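Local structure of putative hyaluronoglucosaminidase (Clostridium perfringens, 6PWI) at residues P190-N193 and E194-K197; E494-P497 and V498-F502. The protein belongs to glycoside hydrolase family 84 and probably has hexosaminidase activity, this chain holding its catalytic barrel with the flanking N-terminal domain and C-terminal helices. All coordinates share one frame; numbering follows the deposited sequence.

How the interactions relate
The two contacts come one after the other along the chain and never touch: their centres lie 39 Å apart and their nearest atoms about 27 Å. Interaction 1 belongs to the eight-stranded parallel barrel, where the loop after strand 179-184 turns into helix 193-204, which lies beside helix 231-247. Interaction 2 sits farther out, on helix 496-507, among the helices that follow the barrel, with 513-536 and 613-623 as neighbours. Helix 540-572 of that same C-terminal part reaches back to touch Glu194 and Asn195, so the helical part and the barrel are in direct contact there. Each contact shapes the opening turns of a helix, one in the presumed catalytic barrel, the other in the helical part.

Interaction 1. Residues P190-N193 and E194-K197; sequences PWSN and ENRK
The hydroxyl OG of Ser192 takes the amide N-H of Asn195 at 3.2 Å, a classic N-cap at the start of helix 193-204, the first helix after the first strand of the (beta/alpha)8 barrel. OG lies between the backbone N and the carbonyl carbon (chi1 73°), which turns it back over the end of the helix. Water 2 joins the same hydroxyl to OE1 of Glu194, and water 1 separately bridges Ser192 N and Asn195 ND2, accepting from both. At the far end of its amide, Asn195 OD1 is held by Gln430. The carbonyl O of Ser192 receives Arg196 N at 2.9 Å and a weaker, bent bond from Asn195 N, and Asn193 O takes Lys197 N one residue further on.

Beside this first turn the side chain of Arg196 runs back along the preceding loop, extended from CG to NE. Its CG meets the edge of the Trp191 ring, 3.9 Å from CE3, with the ring and guanidinium planes 66° apart. The Trp191 indole is itself fixed by NE1 bonding to Met426 O. Glu184, at the end of strand 179-184, forms a salt bridge with Arg196 NE and also accepts from Trp191 N, linking barrel strand, loop and helix. Trp191 O lies over the centre of the guanidinium, 3.2 Å from CZ, rather than in line with an N-H. At the edge, Asn193 OD1 accepts from Arg196 NH1 at 2.9 Å; the oxygen lies in the guanidinium plane and the donor nearly in line with the Asn193 side-chain C=O, yet the bond is bent at the hydrogen (136°).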
loop_
_atom_site.group_PDB
_atom_site.type_symbol
_atom_site.label_atom_id
_atom_site.label_comp_id
_atom_site.label_asym_id
_atom_site.label_seq_id
_atom_site.Cartn_x
_atom_site.Cartn_y
_atom_site.Cartn_z
ATOM N N PRO A 190 -7.665 -11.694 10.494
ATOM C CA PRO A 190 -7.877 -11.354 9.088
ATOM C C PRO A 190 -8.650 -10.043 8.968
ATOM O O PRO A 190 -9.386 -9.660 9.876
ATOM C CB PRO A 190 -8.685 -12.543 8.546
ATOM C CG PRO A 190 -9.350 -13.147 9.767
ATOM C CD PRO A 190 -8.386 -12.910 10.909
ATOM N N TRP A 191 -8.458 -9.345 7.848
ATOM C CA TRP A 191 -9.254 -8.161 7.592
ATOM C C TRP A 191 -10.712 -8.567 7.403
ATOM O O TRP A 191 -11.004 -9.651 6.894
ATOM C CB TRP A 191 -8.733 -7.424 6.356
ATOM C CG TRP A 191 -7.330 -6.912 6.477
ATOM C CD1 TRP A 191 -6.682 -6.503 7.607
ATOM C CD2 TRP A 191 -6.412 -6.702 5.395
ATOM N NE1 TRP A 191 -5.417 -6.082 7.308
ATOM C CE2 TRP A 191 -5.222 -6.192 5.959
ATOM C CE3 TRP A 191 -6.477 -6.912 4.015
ATOM C CZ2 TRP A 191 -4.105 -5.887 5.182
ATOM C CZ3 TRP A 191 -5.373 -6.623 3.248
ATOM C CH2 TRP A 191 -4.207 -6.113 3.826
ATOM N N SER A 192 -11.623 -7.680 7.817
ATOM C CA SER A 192 -13.027 -7.840 7.483
ATOM C C SER A 192 -13.228 -7.623 5.979
ATOM O O SER A 192 -12.413 -6.983 5.313
ATOM C CB SER A 192 -13.853 -6.888 8.285
ATOM O OG SER A 192 -13.671 -5.571 7.792
ATOM N N ASN A 193 -14.332 -8.155 5.448
ATOM C CA ASN A 193 -14.682 -7.953 4.051
ATOM C C ASN A 193 -14.877 -6.464 3.758
ATOM O O ASN A 193 -14.448 -5.986 2.714
ATOM C CB ASN A 193 -15.868 -8.823 3.628
ATOM C CG ASN A 193 -15.551 -10.303 3.654
ATOM O OD1 ASN A 193 -14.386 -10.697 3.657
ATOM N ND2 ASN A 193 -16.581 -11.134 3.673
ATOM N N GLU A 194 -15.510 -5.731 4.680
ATOM C CA GLU A 194 -15.656 -4.290 4.549
ATOM C C GLU A 194 -14.293 -3.649 4.256
ATOM O O GLU A 194 -14.186 -2.820 3.348
ATOM C CB GLU A 194 -16.311 -3.717 5.812
ATOM C CG GLU A 194 -16.861 -2.301 5.655
ATOM C CD GLU A 194 -17.583 -1.712 6.868
ATOM O OE1 GLU A 194 -17.524 -2.327 7.960
ATOM O OE2 GLU A 194 -18.213 -0.632 6.725
ATOM N N ASN A 195 -13.258 -4.050 5.019
ATOM C CA ASN A 195 -11.940 -3.432 4.958
ATOM C C ASN A 195 -11.183 -3.863 3.703
ATOM O O ASN A 195 -10.472 -3.051 3.112
ATOM C CB ASN A 195 -11.106 -3.671 6.222
ATOM C CG ASN A 195 -11.319 -2.630 7.306
ATOM O OD1 ASN A 195 -11.375 -1.428 7.034
ATOM N ND2 ASN A 195 -11.426 -3.082 8.547
ATOM N N ARG A 196 -11.325 -5.136 3.304
ATOM C CA ARG A 196 -10.694 -5.602 2.080
ATOM C C ARG A 196 -11.189 -4.782 0.889
ATOM O O ARG A 196 -10.398 -4.400 0.029
ATOM C CB ARG A 196 -10.928 -7.096 1.863
ATOM C CG ARG A 196 -10.056 -7.984 2.733
ATOM C CD ARG A 196 -10.729 -9.329 2.917
ATOM N NE ARG A 196 -9.895 -10.298 3.607
ATOM C CZ ARG A 196 -10.370 -11.372 4.219
ATOM N NH1 ARG A 196 -11.672 -11.601 4.227
ATOM N NH2 ARG A 196 -9.550 -12.212 4.821
ATOM N N LYS A 197 -12.497 -4.509 0.852
ATOM C CA LYS A 197 -13.080 -3.737 -0.232
ATOM C C LYS A 197 -12.541 -2.309 -0.194
ATOM O O LYS A 197 -12.269 -1.725 -1.237
ATOM C CB LYS A 197 -14.608 -3.765 -0.148
ATOM C CG LYS A 197 -15.223 -5.117 -0.464
ATOM C CD LYS A 197 -16.716 -5.142 -0.305
ATOM C CE LYS A 197 -17.245 -6.555 -0.196
ATOM N NZ LYS A 197 -18.658 -6.555 0.247
HETATM O O HOH W 1 -10.439 -5.512 9.363
HETATM O O HOH W 2 -15.378 -4.093 9.207
#

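Interaction 2. Residues E494-P497 and V498-F502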
loop_
_atom_site.group_PDB
_atom_site.type_symbol
_atom_site.label_atom_id
_atom_site.label_comp_id
_atom_site.label_asym_id
_atom_site.label_seq_id
_atom_site.Cartn_x
_atom_site.Cartn_y
_atom_site.Cartn_z
ATOM N N GLU A 494 11.575 14.406 13.565
ATOM C CA GLU A 494 11.546 15.859 13.633
ATOM C C GLU A 494 11.643 16.344 15.079
ATOM O O GLU A 494 12.242 17.383 15.343
ATOM C CB GLU A 494 10.268 16.403 12.999
ATOM C CG GLU A 494 10.391 16.625 11.509
ATOM C CD GLU A 494 9.345 17.564 10.926
ATOM O OE1 GLU A 494 8.142 17.393 11.235
ATOM O OE2 GLU A 494 9.738 18.472 10.165
ATOM N N LEU A 495 11.045 15.594 16.007
ATOM C CA LEU A 495 11.000 15.991 17.404
ATOM C C LEU A 495 12.311 15.659 18.116
ATOM O O LEU A 495 12.619 16.268 19.140
ATOM C CB LEU A 495 9.817 15.296 18.084
ATOM C CG LEU A 495 9.527 15.763 19.508
ATOM C CD1 LEU A 495 9.089 17.218 19.514
ATOM C CD2 LEU A 495 8.481 14.887 20.184
ATOM N N ARG A 496 13.079 14.707 17.564
ATOM C CA ARG A 496 14.250 14.136 18.219
ATOM C C ARG A 496 15.263 15.203 18.646
ATOM O O ARG A 496 15.740 15.158 19.775
ATOM C CB ARG A 496 14.915 13.060 17.354
ATOM C CG ARG A 496 16.092 12.378 18.042
ATOM C CD ARG A 496 16.969 11.512 17.154
ATOM N NE ARG A 496 17.108 12.129 15.840
ATOM C CZ ARG A 496 17.996 13.069 15.522
ATOM N NH1 ARG A 496 18.863 13.514 16.421
ATOM N NH2 ARG A 496 18.006 13.562 14.297
ATOM N N PRO A 497 15.676 16.161 17.779
ATOM C CA PRO A 497 16.696 17.139 18.165
ATOM C C PRO A 497 16.210 18.010 19.321
ATOM O O PRO A 497 17.006 18.445 20.155
ATOM C CB PRO A 497 16.886 18.010 16.911
ATOM C CG PRO A 497 16.314 17.190 15.775
ATOM C CD PRO A 497 15.209 16.362 16.394
ATOM N N VAL A 498 14.892 18.245 19.356
ATOM C CA VAL A 498 14.284 19.083 20.375
ATOM C C VAL A 498 14.327 18.339 21.712
ATOM O O VAL A 498 14.694 18.922 22.728
ATOM C CB VAL A 498 12.864 19.545 19.980
ATOM C CG1 VAL A 498 12.217 20.394 21.065
ATOM C CG2 VAL A 498 12.852 20.293 18.652
ATOM N N ILE A 499 13.982 17.045 21.698
ATOM C CA ILE A 499 14.070 16.201 22.880
ATOM C C ILE A 499 15.506 16.189 23.403
ATOM O O ILE A 499 15.727 16.326 24.607
ATOM C CB ILE A 499 13.545 14.776 22.600
ATOM C CG1 ILE A 499 12.016 14.741 22.550
ATOM C CG2 ILE A 499 14.084 13.788 23.624
ATOM C CD1 ILE A 499 11.448 13.494 21.913
ATOM N N GLU A 500 16.469 16.027 22.493
ATOM C CA GLU A 500 17.863 15.867 22.870
ATOM C C GLU A 500 18.400 17.157 23.483
ATOM O O GLU A 500 19.134 17.107 24.467
ATOM C CB GLU A 500 18.698 15.348 21.699
ATOM C CG GLU A 500 18.546 13.851 21.519
ATOM C CD GLU A 500 19.093 13.228 20.244
ATOM O OE1 GLU A 500 19.638 13.972 19.391
ATOM O OE2 GLU A 500 18.968 11.984 20.107
ATOM N N GLU A 501 18.006 18.304 22.913
ATOM C CA GLU A 501 18.466 19.593 23.400
ATOM C C GLU A 501 17.918 19.866 24.801
ATOM O O GLU A 501 18.657 20.306 25.680
ATOM C CB GLU A 501 18.121 20.717 22.426
ATOM C CG GLU A 501 18.789 22.029 22.789
ATOM C CD GLU A 501 20.270 21.963 23.154
ATOM O OE1 GLU A 501 20.939 20.962 22.816
ATOM O OE2 GLU A 501 20.764 22.926 23.771
ATOM N N PHE A 502 16.623 19.606 25.013
ATOM C CA PHE A 502 16.062 19.811 26.338
ATOM C C PHE A 502 16.803 18.939 27.352
ATOM O O PHE A 502 17.106 19.385 28.454
ATOM C CB PHE A 502 14.545 19.600 26.366
ATOM C CG PHE A 502 13.910 19.958 27.685
ATOM C CD1 PHE A 502 13.435 21.242 27.918
ATOM C CD2 PHE A 502 13.823 19.023 28.706
ATOM C CE1 PHE A 502 12.880 21.586 29.142
ATOM C CE2 PHE A 502 13.268 19.367 29.932
ATOM C CZ PHE A 502 12.797 20.646 30.147
#
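Leu495 laps over Ile499 one turn on, its CD2 lying 3.7 Å from Ile499 CD1 and the two side chains crossing at about a right angle. This is the i to i+4 pairing of an alpha-helix, here at the beginning of helix 496-507. Both residues are buried: Leu613 and Phe616 of helix 613-623 and Tyr523 of helix 513-536 pack against this apolar pair. In the backbone, Leu495 O accepts Ile499 N at 3.0 Å and a weak second bond from Val498 N.

On another face Arg496 reaches Glu500. Its CG stands anti to the backbone N (chi1 -176°) and the chain bends at chi3 (37°), which brings NH1 within 3.1 Å of Glu500 OE1, in the guanidinium plane. The carboxylate is turned 57° from that plane, and its OE2 rests 3.6 Å from Arg496 CG. NH2 goes instead to Glu493, giving the arginine two acidic partners. With Glu500 exposed and its bond to Arg496 weak and bent, the ion pair probably makes a modest contribution to the helix start, alongside the backbone bonds and the buried leucine-isoleucine contact.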